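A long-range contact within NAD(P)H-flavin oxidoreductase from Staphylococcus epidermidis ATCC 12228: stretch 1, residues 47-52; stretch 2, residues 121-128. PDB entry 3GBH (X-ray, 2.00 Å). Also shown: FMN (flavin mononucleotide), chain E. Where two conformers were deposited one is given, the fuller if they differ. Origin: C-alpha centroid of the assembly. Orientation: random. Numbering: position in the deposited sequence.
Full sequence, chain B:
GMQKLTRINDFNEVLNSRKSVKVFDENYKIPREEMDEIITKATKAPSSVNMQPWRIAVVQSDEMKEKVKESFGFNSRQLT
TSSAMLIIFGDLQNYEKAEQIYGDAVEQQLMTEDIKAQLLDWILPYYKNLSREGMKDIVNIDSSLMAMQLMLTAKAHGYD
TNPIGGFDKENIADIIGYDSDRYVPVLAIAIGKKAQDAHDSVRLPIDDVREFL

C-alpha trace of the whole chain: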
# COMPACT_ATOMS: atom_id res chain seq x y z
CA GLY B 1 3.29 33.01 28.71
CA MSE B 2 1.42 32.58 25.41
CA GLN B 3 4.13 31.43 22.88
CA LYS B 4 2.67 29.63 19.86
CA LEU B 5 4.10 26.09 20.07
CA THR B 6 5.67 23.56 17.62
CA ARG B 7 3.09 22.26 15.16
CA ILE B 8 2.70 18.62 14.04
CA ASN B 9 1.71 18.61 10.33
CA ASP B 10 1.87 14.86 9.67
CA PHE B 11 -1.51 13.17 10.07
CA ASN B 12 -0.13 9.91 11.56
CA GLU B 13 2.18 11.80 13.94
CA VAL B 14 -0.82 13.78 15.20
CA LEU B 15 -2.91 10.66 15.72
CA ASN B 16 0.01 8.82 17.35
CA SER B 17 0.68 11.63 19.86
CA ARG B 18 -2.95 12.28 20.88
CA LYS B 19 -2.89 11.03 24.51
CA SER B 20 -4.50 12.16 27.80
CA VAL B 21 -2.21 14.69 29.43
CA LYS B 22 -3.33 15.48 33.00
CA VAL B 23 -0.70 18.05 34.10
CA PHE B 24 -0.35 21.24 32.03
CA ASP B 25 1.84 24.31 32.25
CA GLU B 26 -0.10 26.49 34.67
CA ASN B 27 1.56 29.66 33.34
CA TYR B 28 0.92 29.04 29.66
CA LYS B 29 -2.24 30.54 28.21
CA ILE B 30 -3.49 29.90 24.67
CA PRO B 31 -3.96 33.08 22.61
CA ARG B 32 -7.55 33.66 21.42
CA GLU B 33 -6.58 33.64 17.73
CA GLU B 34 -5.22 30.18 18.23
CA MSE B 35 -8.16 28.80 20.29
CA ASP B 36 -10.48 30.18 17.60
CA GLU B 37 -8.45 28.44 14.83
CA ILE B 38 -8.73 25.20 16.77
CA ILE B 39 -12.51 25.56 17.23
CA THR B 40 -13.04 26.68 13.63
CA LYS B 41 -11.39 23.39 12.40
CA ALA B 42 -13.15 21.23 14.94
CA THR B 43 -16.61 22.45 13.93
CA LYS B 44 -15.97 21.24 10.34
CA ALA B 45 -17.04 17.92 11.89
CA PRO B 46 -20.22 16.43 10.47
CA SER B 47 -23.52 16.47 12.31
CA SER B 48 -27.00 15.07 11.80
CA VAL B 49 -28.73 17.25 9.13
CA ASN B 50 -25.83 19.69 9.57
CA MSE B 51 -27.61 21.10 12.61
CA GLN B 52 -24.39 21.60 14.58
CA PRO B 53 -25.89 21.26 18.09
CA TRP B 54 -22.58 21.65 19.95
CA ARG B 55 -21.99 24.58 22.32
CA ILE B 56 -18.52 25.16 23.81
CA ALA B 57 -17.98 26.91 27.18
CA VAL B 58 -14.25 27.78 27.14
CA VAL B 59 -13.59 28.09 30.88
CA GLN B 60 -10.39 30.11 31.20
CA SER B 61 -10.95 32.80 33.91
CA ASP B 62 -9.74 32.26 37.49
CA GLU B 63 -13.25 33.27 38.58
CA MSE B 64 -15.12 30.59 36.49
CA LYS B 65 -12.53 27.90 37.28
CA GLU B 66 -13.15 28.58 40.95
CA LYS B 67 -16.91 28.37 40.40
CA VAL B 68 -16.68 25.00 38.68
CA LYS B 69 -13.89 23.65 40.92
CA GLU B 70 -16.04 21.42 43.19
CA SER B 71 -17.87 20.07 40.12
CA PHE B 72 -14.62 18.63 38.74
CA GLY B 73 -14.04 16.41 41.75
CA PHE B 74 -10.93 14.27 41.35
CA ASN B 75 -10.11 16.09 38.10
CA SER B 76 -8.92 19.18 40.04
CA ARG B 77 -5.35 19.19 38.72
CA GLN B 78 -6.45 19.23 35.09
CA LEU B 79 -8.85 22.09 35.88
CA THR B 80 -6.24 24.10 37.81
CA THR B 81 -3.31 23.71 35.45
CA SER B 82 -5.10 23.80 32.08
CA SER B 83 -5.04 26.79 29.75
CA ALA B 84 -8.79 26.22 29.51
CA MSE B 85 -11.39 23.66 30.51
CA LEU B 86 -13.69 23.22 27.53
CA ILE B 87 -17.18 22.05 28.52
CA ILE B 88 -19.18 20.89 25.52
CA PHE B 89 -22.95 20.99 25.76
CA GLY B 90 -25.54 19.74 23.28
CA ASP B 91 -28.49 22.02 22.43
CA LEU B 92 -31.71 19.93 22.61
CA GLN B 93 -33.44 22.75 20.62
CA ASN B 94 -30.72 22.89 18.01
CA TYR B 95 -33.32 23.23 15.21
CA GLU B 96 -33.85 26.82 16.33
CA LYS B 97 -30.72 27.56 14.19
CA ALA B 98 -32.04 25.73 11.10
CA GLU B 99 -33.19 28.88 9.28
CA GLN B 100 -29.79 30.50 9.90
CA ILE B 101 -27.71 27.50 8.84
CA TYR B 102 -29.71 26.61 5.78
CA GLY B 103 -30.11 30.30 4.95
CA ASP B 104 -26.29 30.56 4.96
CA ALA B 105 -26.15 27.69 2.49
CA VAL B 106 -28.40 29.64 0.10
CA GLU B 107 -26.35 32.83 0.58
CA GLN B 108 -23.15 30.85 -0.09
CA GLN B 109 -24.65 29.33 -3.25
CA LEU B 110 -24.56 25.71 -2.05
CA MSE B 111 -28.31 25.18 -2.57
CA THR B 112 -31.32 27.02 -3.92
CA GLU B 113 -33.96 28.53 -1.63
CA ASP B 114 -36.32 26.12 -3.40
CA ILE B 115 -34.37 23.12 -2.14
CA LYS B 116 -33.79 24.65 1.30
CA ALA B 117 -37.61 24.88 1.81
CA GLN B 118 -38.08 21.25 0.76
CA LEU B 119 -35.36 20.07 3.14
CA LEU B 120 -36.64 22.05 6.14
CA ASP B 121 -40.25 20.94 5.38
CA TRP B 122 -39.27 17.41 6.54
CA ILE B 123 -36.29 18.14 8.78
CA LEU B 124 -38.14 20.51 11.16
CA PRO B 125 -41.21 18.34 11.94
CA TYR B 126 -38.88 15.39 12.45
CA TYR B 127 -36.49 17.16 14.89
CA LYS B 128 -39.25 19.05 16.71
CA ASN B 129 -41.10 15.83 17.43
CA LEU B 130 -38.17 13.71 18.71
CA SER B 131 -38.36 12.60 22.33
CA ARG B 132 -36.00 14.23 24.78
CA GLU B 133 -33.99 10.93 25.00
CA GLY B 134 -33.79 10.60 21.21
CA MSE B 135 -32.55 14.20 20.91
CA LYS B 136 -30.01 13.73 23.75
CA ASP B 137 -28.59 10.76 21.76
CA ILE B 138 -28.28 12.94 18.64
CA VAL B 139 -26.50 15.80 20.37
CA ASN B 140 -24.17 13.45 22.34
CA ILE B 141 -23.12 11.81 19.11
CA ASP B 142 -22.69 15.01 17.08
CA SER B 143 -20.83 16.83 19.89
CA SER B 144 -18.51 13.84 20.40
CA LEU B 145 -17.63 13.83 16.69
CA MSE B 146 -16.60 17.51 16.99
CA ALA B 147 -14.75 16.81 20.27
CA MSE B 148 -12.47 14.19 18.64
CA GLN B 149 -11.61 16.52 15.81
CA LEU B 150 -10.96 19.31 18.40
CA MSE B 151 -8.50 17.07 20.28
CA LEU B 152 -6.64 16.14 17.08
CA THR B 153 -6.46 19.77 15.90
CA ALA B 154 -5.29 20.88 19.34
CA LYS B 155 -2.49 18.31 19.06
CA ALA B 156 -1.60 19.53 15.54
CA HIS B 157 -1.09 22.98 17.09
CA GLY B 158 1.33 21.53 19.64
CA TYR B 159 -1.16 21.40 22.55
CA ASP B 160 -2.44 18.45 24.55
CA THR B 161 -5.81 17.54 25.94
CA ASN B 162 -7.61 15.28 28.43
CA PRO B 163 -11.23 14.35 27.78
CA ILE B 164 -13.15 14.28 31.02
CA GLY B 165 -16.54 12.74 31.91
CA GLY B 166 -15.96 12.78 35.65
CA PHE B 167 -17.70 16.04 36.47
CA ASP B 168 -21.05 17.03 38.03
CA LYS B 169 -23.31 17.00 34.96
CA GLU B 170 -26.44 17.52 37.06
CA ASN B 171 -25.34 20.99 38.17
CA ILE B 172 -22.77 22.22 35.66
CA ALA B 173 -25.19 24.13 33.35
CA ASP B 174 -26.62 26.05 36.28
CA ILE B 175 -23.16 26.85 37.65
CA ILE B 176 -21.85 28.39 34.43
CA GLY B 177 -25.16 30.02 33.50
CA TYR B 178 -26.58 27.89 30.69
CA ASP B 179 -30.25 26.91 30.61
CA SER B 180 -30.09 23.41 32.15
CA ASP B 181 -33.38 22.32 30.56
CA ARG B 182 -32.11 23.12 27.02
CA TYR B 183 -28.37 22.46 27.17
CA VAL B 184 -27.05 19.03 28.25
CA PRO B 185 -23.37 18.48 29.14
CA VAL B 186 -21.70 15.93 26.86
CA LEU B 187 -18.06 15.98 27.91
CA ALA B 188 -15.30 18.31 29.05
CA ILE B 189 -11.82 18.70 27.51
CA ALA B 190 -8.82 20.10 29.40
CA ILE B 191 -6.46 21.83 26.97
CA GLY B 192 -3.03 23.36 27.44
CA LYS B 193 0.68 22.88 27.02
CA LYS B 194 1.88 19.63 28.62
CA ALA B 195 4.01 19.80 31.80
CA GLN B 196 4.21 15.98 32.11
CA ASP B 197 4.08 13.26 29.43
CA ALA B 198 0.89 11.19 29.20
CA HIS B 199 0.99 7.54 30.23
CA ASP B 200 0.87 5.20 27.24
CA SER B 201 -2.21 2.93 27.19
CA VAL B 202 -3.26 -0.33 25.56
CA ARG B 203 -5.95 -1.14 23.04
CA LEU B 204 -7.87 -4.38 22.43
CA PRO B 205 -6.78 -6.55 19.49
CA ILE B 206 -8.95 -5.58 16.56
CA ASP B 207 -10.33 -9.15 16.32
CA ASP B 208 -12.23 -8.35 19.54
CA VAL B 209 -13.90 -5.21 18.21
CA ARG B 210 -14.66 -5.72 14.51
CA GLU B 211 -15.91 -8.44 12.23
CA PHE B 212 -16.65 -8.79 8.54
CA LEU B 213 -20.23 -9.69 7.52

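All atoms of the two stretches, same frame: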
# COMPACT_ATOMS: atom_id res chain seq x y z
N SER B 47 -22.47 16.61 11.32
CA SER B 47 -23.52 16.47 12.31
C SER B 47 -24.81 16.11 11.60
O SER B 47 -24.97 16.36 10.40
CB SER B 47 -23.70 17.77 13.09
OG SER B 47 -24.09 18.83 12.22
N SER B 48 -25.73 15.53 12.36
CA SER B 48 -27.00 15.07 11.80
C SER B 48 -27.70 16.29 11.19
O SER B 48 -27.81 17.33 11.83
CB SER B 48 -27.83 14.36 12.91
OG SER B 48 -29.12 13.98 12.44
N VAL B 49 -28.14 16.16 9.94
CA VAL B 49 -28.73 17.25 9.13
C VAL B 49 -27.99 18.59 9.21
O VAL B 49 -28.60 19.64 9.01
CB VAL B 49 -30.27 17.40 9.33
CG1 VAL B 49 -30.96 16.16 8.73
CG2 VAL B 49 -30.64 17.55 10.79
N ASN B 50 -26.68 18.52 9.44
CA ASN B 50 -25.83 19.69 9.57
C ASN B 50 -26.32 20.70 10.61
O ASN B 50 -26.09 21.91 10.48
CB ASN B 50 -25.64 20.36 8.21
CG ASN B 50 -24.42 21.26 8.17
OD1 ASN B 50 -23.41 21.00 8.84
ND2 ASN B 50 -24.50 22.33 7.39
N MSE B 51 -26.96 20.21 11.66
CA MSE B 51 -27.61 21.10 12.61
C MSE B 51 -26.66 21.57 13.69
O MSE B 51 -27.01 22.46 14.42
CB MSE B 51 -28.85 20.46 13.20
CG MSE B 51 -29.87 21.48 13.68
SE MSE B 51 -30.63 22.51 12.21
CE MSE B 51 -31.69 21.11 11.40
N GLN B 52 -25.46 21.00 13.78
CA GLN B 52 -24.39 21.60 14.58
C GLN B 52 -24.85 21.96 16.00
O GLN B 52 -24.82 23.11 16.39
CB GLN B 52 -23.90 22.83 13.85
CG GLN B 52 -23.31 22.52 12.48
CD GLN B 52 -23.11 23.77 11.67
OE1 GLN B 52 -22.27 24.63 12.01
NE2 GLN B 52 -23.92 23.92 10.63
N ASP B 121 -38.87 21.46 5.29
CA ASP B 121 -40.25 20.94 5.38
C ASP B 121 -40.30 19.55 6.03
O ASP B 121 -41.25 19.23 6.71
CB ASP B 121 -40.91 20.86 3.99
CG ASP B 121 -41.49 22.18 3.51
OD1 ASP B 121 -41.50 23.17 4.28
OD2 ASP B 121 -41.98 22.21 2.36
N TRP B 122 -39.28 18.71 5.82
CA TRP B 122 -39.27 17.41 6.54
C TRP B 122 -38.37 17.42 7.75
O TRP B 122 -38.70 16.81 8.77
CB TRP B 122 -38.96 16.18 5.65
CG TRP B 122 -37.59 16.08 5.08
CD1 TRP B 122 -37.19 16.50 3.84
CD2 TRP B 122 -36.42 15.53 5.71
NE1 TRP B 122 -35.85 16.25 3.66
CE2 TRP B 122 -35.35 15.66 4.79
CE3 TRP B 122 -36.17 14.95 6.96
CZ2 TRP B 122 -34.07 15.23 5.08
CZ3 TRP B 122 -34.89 14.53 7.25
CH2 TRP B 122 -33.85 14.67 6.31
N ILE B 123 -37.24 18.12 7.66
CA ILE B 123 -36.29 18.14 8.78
C ILE B 123 -36.94 18.70 10.06
O ILE B 123 -36.81 18.11 11.13
CB ILE B 123 -35.01 18.93 8.42
CG1 ILE B 123 -34.20 18.14 7.39
CG2 ILE B 123 -34.12 19.17 9.68
CD1 ILE B 123 -33.13 18.97 6.70
N LEU B 124 -37.63 19.83 9.95
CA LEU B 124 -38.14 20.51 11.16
C LEU B 124 -39.20 19.67 11.93
O LEU B 124 -39.06 19.44 13.13
CB LEU B 124 -38.60 21.95 10.87
CG LEU B 124 -37.46 22.98 10.61
CD1 LEU B 124 -38.02 24.35 10.19
CD2 LEU B 124 -36.50 23.10 11.82
N PRO B 125 -40.25 19.20 11.23
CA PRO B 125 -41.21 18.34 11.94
C PRO B 125 -40.57 17.09 12.56
O PRO B 125 -41.02 16.61 13.59
CB PRO B 125 -42.19 17.92 10.84
CG PRO B 125 -42.06 18.99 9.78
CD PRO B 125 -40.63 19.44 9.83
N TYR B 126 -39.54 16.57 11.93
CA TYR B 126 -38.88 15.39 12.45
C TYR B 126 -38.13 15.72 13.74
O TYR B 126 -38.37 15.09 14.77
CB TYR B 126 -37.99 14.75 11.37
CG TYR B 126 -37.00 13.75 11.88
CD1 TYR B 126 -37.41 12.57 12.50
CD2 TYR B 126 -35.63 13.97 11.73
CE1 TYR B 126 -36.46 11.65 12.97
CE2 TYR B 126 -34.71 13.08 12.20
CZ TYR B 126 -35.12 11.92 12.81
OH TYR B 126 -34.14 11.06 13.26
N TYR B 127 -37.29 16.76 13.71
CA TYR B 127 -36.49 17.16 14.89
C TYR B 127 -37.37 17.69 16.02
O TYR B 127 -37.11 17.40 17.19
CB TYR B 127 -35.41 18.20 14.50
CG TYR B 127 -34.00 17.61 14.31
CD1 TYR B 127 -33.82 16.36 13.73
CD2 TYR B 127 -32.86 18.31 14.71
CE1 TYR B 127 -32.56 15.78 13.60
CE2 TYR B 127 -31.58 17.76 14.58
CZ TYR B 127 -31.45 16.49 14.00
OH TYR B 127 -30.21 15.92 13.88
N LYS B 128 -38.40 18.46 15.69
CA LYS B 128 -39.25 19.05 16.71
C LYS B 128 -40.10 18.02 17.43
O LYS B 128 -40.62 18.30 18.50
CB LYS B 128 -40.19 20.12 16.12
CG LYS B 128 -39.49 21.40 15.70
CD LYS B 128 -40.49 22.39 15.11
CE LYS B 128 -39.87 23.75 14.83
NZ LYS B 128 -40.82 24.66 14.08
N1 FMN E . -26.34 11.84 5.72
C2 FMN E . -27.23 11.07 4.99
O2 FMN E . -27.23 11.15 3.75
N3 FMN E . -28.11 10.23 5.65
C4 FMN E . -28.13 10.13 7.04
O4 FMN E . -28.94 9.34 7.56
C4A FMN E . -27.24 10.92 7.79
N5 FMN E . -27.23 10.90 9.18
C5A FMN E . -26.16 11.47 9.86
C6 FMN E . -25.96 11.19 11.21
C7 FMN E . -24.90 11.70 11.91
C7M FMN E . -24.70 11.37 13.36
C8 FMN E . -24.01 12.54 11.26
C8M FMN E . -22.84 13.08 12.01
C9 FMN E . -24.18 12.83 9.91
C9A FMN E . -25.27 12.31 9.19
N10 FMN E . -25.47 12.58 7.84
C10 FMN E . -26.36 11.80 7.12
C1' FMN E . -24.48 13.45 7.07
C2' FMN E . -24.74 14.91 7.41
O2' FMN E . -25.82 15.43 6.65
C3' FMN E . -23.50 15.72 7.07
O3' FMN E . -22.42 15.27 7.85
C4' FMN E . -23.70 17.21 7.24
O4' FMN E . -24.65 17.58 6.25
C5' FMN E . -22.36 17.94 7.07
O5' FMN E . -21.81 17.73 5.75
P FMN E . -20.35 17.09 5.58
O1P FMN E . -20.06 16.92 4.09
O2P FMN E . -20.33 15.75 6.27
O3P FMN E . -19.29 17.90 6.22
O HOH W 1 -28.01 17.37 14.60

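Stretch 1 has no regular helix or strand. It is a compact loop, tied by two backbone hydrogen bonds, Asn50 N to Ser47 O (2.9 Å) and Met51 N to Ser48 O (3.0 Å). Val49 and Asn50 both have positive phi angles, 43° and 53°, which help turn the chain tightly. Two side-chain hydrogen bonds brace the loop further: Gln52 N donates to Ser47 OG at 3.0 Å, and Gln52 NE2 donates to Asn50 O at 3.0 Å.

Stretch 2 is part of a helix that begins earlier in the chain. The helix is kinked at Pro125, whose ring nitrogen carries no hydrogen to give to the turn before. The bonding resumes beyond it, with Tyr126 N to Trp122 O at 3.3 Å, Tyr127 N to Ile123 O at 3.0 Å and Lys128 N to Leu124 O at 2.8 Å. The nearest CA atoms across the two stretches are those of Val49 and Ile123, 7.6 Å apart. That gap leaves room for side chains, which make the contact. Together the two stretches bury 286 Å².

Ile123 and Tyr127 lie one helical turn apart, and both point their CA-to-CB bonds toward the loop. Ser48, Val49 and Met51 point toward the helix in return. Val49 is central. Val49 CG2 lies 3.5 Å from Tyr127 CZ and 4.0 Å from Ile123 CG2. Val49 CG1 lies 4.1 Å from Trp122 CH2 and also 4.1 Å from Ile123 CD1, so both methyls pack on Ile123. Trp122 starts sideways, but the end of its side chain comes nearer the loop.

Met51, a selenomethionine here, suits its place by length and flexibility. Its chi angles (t, p, p) fold the chain so that Met51 CE reaches Ile123 CG2 at 3.6 Å, while Met51 CB lies 4.1 Å from Tyr127 CE2. Ile123 is buried, and its branched apolar side chain meets both Val49 and Met51.

Tyr127 has the largest covered area, 76 Å². The ring packs against apolar groups and carries its hydroxyl to the polar end of the contact. There Ser48 OG and Tyr127 OH lie 2.7 Å apart, with the serine oxygen at the ring edge, near its plane. A water bridges the two residues: it donates to Ser48 O at 2.8 Å and accepts from Tyr127 OH at 2.7 Å.

Asn50 points away from the helix. Asn50 CB lies 3.5 Å from FMN O4', and Ser47 O lies 3.3 Å from FMN C2'. The loop thus touches the flavin as well as the helix.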